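Local atomic coordinates of flagellar hook-associated protein 3 (Bacillus cereus, PDB entry 5ZIY), a protein that probably forms part of the junction between the hook and the filament of the bacterial flagellum. Residues L124-R134 and E182-F193. Sequence-based numbering, arbitrary orientation.
Sequences LNDGYEFKAFR and EVGSTMNTMETF. With ZN (zinc ion), chain C; ZN (zinc ion), chain E.
Phe193 turns its edge to one face of the Tyr128 ring, a T-shaped pair with centroids 5.2 Å apart and planes at 64°. Phe193 CE2 lies 3.6 Å from Tyr128 CG, toward the rim of that face. Tyr128 has CG anti to the backbone N (chi1 -178°), which carries the ring toward the helix 162-204. There Tyr128 CZ meets Thr189 CG2 at 4.0 Å. Met190 bends at chi2 and brings its CE methyl against two rings. Met190 CE is 3.8 Å from Tyr128 CE2. Met190 CE is also 3.7 Å from Phe130 CE1. Leu124 meets Met190 tip to tip, and its CD2 also touches Phe193 CD2. The contact lays the beta hairpin of strands 120-123 and 129-133 along the long C-terminal helix 162-204. Helix 8-60 also packs on this hairpin, with Met24 against Leu124 and Ser31 against Phe130. At the hairpin turn, a type I turn from Leu124 to Gly127, Asp126 OD1 accepts from Tyr128 N at 3.1 Å in an Asx turn. At the far end the contact becomes polar. Arg134 and Glu182 approach from opposite directions, their flat groups 74° apart. Arg134 NH1 gives Glu182 OE2 a weak hydrogen bond of 3.5 Å, part of a salt bridge.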
loop_
_atom_site.group_PDB
_atom_site.type_symbol
_atom_site.label_atom_id
_atom_site.label_comp_id
_atom_site.label_asym_id
_atom_site.label_seq_id
_atom_site.Cartn_x
_atom_site.Cartn_y
_atom_site.Cartn_z
ATOM N N LEU A 124 -6.014 0.776 18.630
ATOM C CA LEU A 124 -5.098 1.206 19.671
ATOM C C LEU A 124 -5.698 1.015 21.062
ATOM O O LEU A 124 -6.917 0.914 21.200
ATOM C CB LEU A 124 -4.763 2.695 19.475
ATOM C CG LEU A 124 -3.574 3.070 18.611
ATOM C CD1 LEU A 124 -3.399 2.106 17.472
ATOM C CD2 LEU A 124 -3.660 4.578 18.170
ATOM N N ASN A 125 -4.825 1.003 22.078
ATOM C CA ASN A 125 -5.238 0.850 23.487
ATOM C C ASN A 125 -6.255 1.889 23.930
ATOM O O ASN A 125 -7.072 1.597 24.776
ATOM C CB ASN A 125 -4.038 0.959 24.437
ATOM C CG ASN A 125 -4.333 0.383 25.835
ATOM O OD1 ASN A 125 -4.080 1.015 26.875
ATOM N ND2 ASN A 125 -4.832 -0.823 25.854
ATOM N N ASP A 126 -6.159 3.099 23.376
ATOM C CA ASP A 126 -7.076 4.197 23.683
ATOM C C ASP A 126 -8.326 4.248 22.785
ATOM O O ASP A 126 -9.035 5.255 22.784
ATOM C CB ASP A 126 -6.337 5.566 23.584
ATOM C CG ASP A 126 -6.158 6.045 22.138
ATOM O OD1 ASP A 126 -6.361 5.255 21.215
ATOM O OD2 ASP A 126 -5.793 7.221 21.903
ATOM N N GLY A 127 -8.593 3.217 21.994
ATOM C CA GLY A 127 -9.809 3.205 21.172
ATOM C C GLY A 127 -9.683 3.560 19.700
ATOM O O GLY A 127 -10.594 3.242 18.926
ATOM N N TYR A 128 -8.571 4.195 19.292
ATOM C CA TYR A 128 -8.419 4.598 17.884
ATOM C C TYR A 128 -8.287 3.373 16.952
ATOM O O TYR A 128 -7.433 2.530 17.136
ATOM C CB TYR A 128 -7.229 5.549 17.697
ATOM C CG TYR A 128 -7.049 6.028 16.268
ATOM C CD1 TYR A 128 -7.804 7.090 15.734
ATOM C CD2 TYR A 128 -6.123 5.418 15.448
ATOM C CE1 TYR A 128 -7.605 7.532 14.390
ATOM C CE2 TYR A 128 -5.945 5.825 14.118
ATOM C CZ TYR A 128 -6.668 6.865 13.597
ATOM O OH TYR A 128 -6.420 7.188 12.253
ATOM N N GLU A 129 -9.118 3.326 15.935
ATOM C CA GLU A 129 -9.134 2.237 14.974
ATOM C C GLU A 129 -8.746 2.629 13.573
ATOM O O GLU A 129 -9.108 3.655 13.119
ATOM C CB GLU A 129 -10.553 1.694 14.870
ATOM C CG GLU A 129 -11.057 1.153 16.140
ATOM C CD GLU A 129 -12.339 0.414 15.915
ATOM O OE1 GLU A 129 -13.284 1.035 15.340
ATOM O OE2 GLU A 129 -12.372 -0.784 16.278
ATOM N N PHE A 130 -8.001 1.777 12.894
ATOM C CA PHE A 130 -7.711 1.968 11.469
ATOM C C PHE A 130 -7.627 0.622 10.757
ATOM O O PHE A 130 -7.519 -0.427 11.391
ATOM C CB PHE A 130 -6.422 2.732 11.274
ATOM C CG PHE A 130 -5.191 1.938 11.595
ATOM C CD1 PHE A 130 -4.814 1.723 12.907
ATOM C CD2 PHE A 130 -4.393 1.437 10.585
ATOM C CE1 PHE A 130 -3.660 1.008 13.186
ATOM C CE2 PHE A 130 -3.270 0.679 10.878
ATOM C CZ PHE A 130 -2.910 0.483 12.172
ATOM N N LYS A 131 -7.692 0.674 9.430
ATOM C CA LYS A 131 -7.564 -0.506 8.583
ATOM C C LYS A 131 -6.128 -0.798 8.371
ATOM O O LYS A 131 -5.441 -0.002 7.756
ATOM C CB LYS A 131 -8.220 -0.263 7.235
ATOM C CG LYS A 131 -9.711 0.072 7.352
ATOM C CD LYS A 131 -10.156 0.863 6.152
ATOM C CE LYS A 131 -11.678 1.160 6.159
ATOM N NZ LYS A 131 -12.387 -0.151 6.021
ATOM N N ALA A 132 -5.658 -1.923 8.903
ATOM C CA ALA A 132 -4.276 -2.314 8.815
ATOM C C ALA A 132 -4.020 -3.157 7.556
ATOM O O ALA A 132 -2.956 -3.014 6.932
ATOM C CB ALA A 132 -3.882 -3.109 10.035
ATOM N N PHE A 133 -4.943 -4.096 7.244
ATOM C CA PHE A 133 -4.800 -4.974 6.061
ATOM C C PHE A 133 -6.083 -4.896 5.264
ATOM O O PHE A 133 -7.169 -5.034 5.825
ATOM C CB PHE A 133 -4.469 -6.409 6.461
ATOM C CG PHE A 133 -3.268 -6.503 7.336
ATOM C CD1 PHE A 133 -2.018 -6.657 6.781
ATOM C CD2 PHE A 133 -3.385 -6.425 8.707
ATOM C CE1 PHE A 133 -0.901 -6.726 7.559
ATOM C CE2 PHE A 133 -2.228 -6.499 9.527
ATOM C CZ PHE A 133 -0.989 -6.634 8.943
ATOM N N ARG A 134 -5.972 -4.563 3.984
ATOM C CA ARG A 134 -7.174 -4.158 3.229
ATOM C C ARG A 134 -7.325 -4.986 2.010
ATOM O O ARG A 134 -6.354 -5.498 1.499
ATOM C CB ARG A 134 -7.079 -2.673 2.832
ATOM C CG ARG A 134 -7.187 -1.763 4.004
ATOM C CD ARG A 134 -7.002 -0.264 3.627
ATOM N NE ARG A 134 -8.188 0.294 2.998
ATOM C CZ ARG A 134 -8.388 1.596 2.788
ATOM N NH1 ARG A 134 -7.461 2.472 3.124
ATOM N NH2 ARG A 134 -9.514 2.020 2.223
ATOM N N GLU A 182 -3.856 9.227 1.733
ATOM C CA GLU A 182 -4.647 8.734 2.849
ATOM C C GLU A 182 -3.741 7.986 3.842
ATOM O O GLU A 182 -3.854 8.167 5.047
ATOM C CB GLU A 182 -5.806 7.855 2.358
ATOM C CG GLU A 182 -6.623 7.201 3.488
ATOM C CD GLU A 182 -7.742 6.211 3.024
ATOM O OE1 GLU A 182 -7.938 5.952 1.792
ATOM O OE2 GLU A 182 -8.445 5.695 3.935
ATOM N N VAL A 183 -2.813 7.178 3.343
ATOM C CA VAL A 183 -1.926 6.456 4.208
ATOM C C VAL A 183 -0.936 7.391 4.962
ATOM O O VAL A 183 -0.679 7.197 6.148
ATOM C CB VAL A 183 -1.181 5.314 3.460
ATOM C CG1 VAL A 183 -0.083 4.754 4.352
ATOM C CG2 VAL A 183 -2.162 4.139 3.052
ATOM N N GLY A 184 -0.375 8.373 4.263
ATOM C CA GLY A 184 0.444 9.450 4.864
ATOM C C GLY A 184 -0.236 10.165 6.033
ATOM O O GLY A 184 0.390 10.439 7.065
ATOM N N SER A 185 -1.525 10.423 5.865
ATOM C CA SER A 185 -2.383 11.076 6.850
ATOM C C SER A 185 -2.557 10.223 8.132
ATOM O O SER A 185 -2.392 10.706 9.256
ATOM C CB SER A 185 -3.722 11.349 6.145
ATOM O OG SER A 185 -4.630 12.037 6.959
ATOM N N THR A 186 -2.820 8.928 7.954
ATOM C CA THR A 186 -2.913 7.996 9.075
ATOM C C THR A 186 -1.582 7.925 9.836
ATOM O O THR A 186 -1.556 7.848 11.069
ATOM C CB THR A 186 -3.262 6.559 8.601
ATOM O OG1 THR A 186 -4.496 6.594 7.852
ATOM C CG2 THR A 186 -3.369 5.621 9.806
ATOM N N MET A 187 -0.489 7.935 9.099
ATOM C CA MET A 187 0.869 7.941 9.697
ATOM C C MET A 187 1.095 9.209 10.540
ATOM O O MET A 187 1.694 9.147 11.609
ATOM C CB MET A 187 1.956 7.878 8.616
ATOM C CG MET A 187 3.387 7.758 9.177
ATOM S SD MET A 187 3.479 6.185 10.103
ATOM C CE MET A 187 5.209 5.806 9.956
ATOM N N ASN A 188 0.626 10.335 10.029
ATOM C CA ASN A 188 0.778 11.627 10.693
ATOM C C ASN A 188 0.014 11.652 12.031
ATOM O O ASN A 188 0.528 12.080 13.064
ATOM C CB ASN A 188 0.242 12.734 9.760
ATOM C CG ASN A 188 1.291 13.263 8.785
ATOM O OD1 ASN A 188 2.500 13.036 8.969
ATOM N ND2 ASN A 188 0.837 13.994 7.743
ATOM N N THR A 189 -1.224 11.174 11.992
ATOM C CA THR A 189 -1.997 10.871 13.193
ATOM C C THR A 189 -1.234 9.988 14.212
ATOM O O THR A 189 -1.181 10.314 15.406
ATOM C CB THR A 189 -3.332 10.218 12.819
ATOM O OG1 THR A 189 -4.038 11.098 11.923
ATOM C CG2 THR A 189 -4.176 9.968 14.074
ATOM N N MET A 190 -0.669 8.883 13.757
ATOM C CA MET A 190 0.082 8.000 14.654
ATOM C C MET A 190 1.239 8.748 15.272
ATOM O O MET A 190 1.555 8.602 16.455
ATOM C CB MET A 190 0.662 6.801 13.916
ATOM C CG MET A 190 -0.291 5.720 13.609
ATOM S SD MET A 190 -1.108 5.054 15.069
ATOM C CE MET A 190 -2.498 4.345 14.159
ATOM N N GLU A 191 1.878 9.572 14.471
ATOM C CA GLU A 191 3.034 10.342 14.959
ATOM C C GLU A 191 2.619 11.404 15.993
ATOM O O GLU A 191 3.390 11.737 16.904
ATOM C CB GLU A 191 3.774 10.992 13.765
ATOM C CG GLU A 191 4.502 10.002 12.838
ATOM C CD GLU A 191 5.847 9.536 13.376
ATOM O OE1 GLU A 191 6.071 9.636 14.610
ATOM O OE2 GLU A 191 6.700 9.084 12.566
ATOM N N THR A 192 1.433 11.982 15.814
ATOM C CA THR A 192 0.886 12.909 16.804
ATOM C C THR A 192 0.548 12.150 18.084
ATOM O O THR A 192 0.849 12.630 19.172
ATOM C CB THR A 192 -0.382 13.649 16.298
ATOM O OG1 THR A 192 -0.128 14.217 15.019
ATOM C CG2 THR A 192 -0.814 14.736 17.235
ATOM N N PHE A 193 -0.057 10.972 17.954
ATOM C CA PHE A 193 -0.373 10.159 19.141
ATOM C C PHE A 193 0.929 9.900 19.938
ATOM O O PHE A 193 0.930 10.098 21.143
ATOM C CB PHE A 193 -1.086 8.832 18.810
ATOM C CG PHE A 193 -2.589 8.956 18.560
ATOM C CD1 PHE A 193 -3.406 9.699 19.392
ATOM C CD2 PHE A 193 -3.173 8.279 17.516
ATOM C CE1 PHE A 193 -4.757 9.783 19.160
ATOM C CE2 PHE A 193 -4.545 8.362 17.281
ATOM C CZ PHE A 193 -5.325 9.130 18.090
HETATM ZN ZN ZN C . -14.478 -1.257 16.439
HETATM ZN ZN ZN E . 8.059 7.962 13.535
HETATM O O HOH W 1 9.540 9.686 14.442
#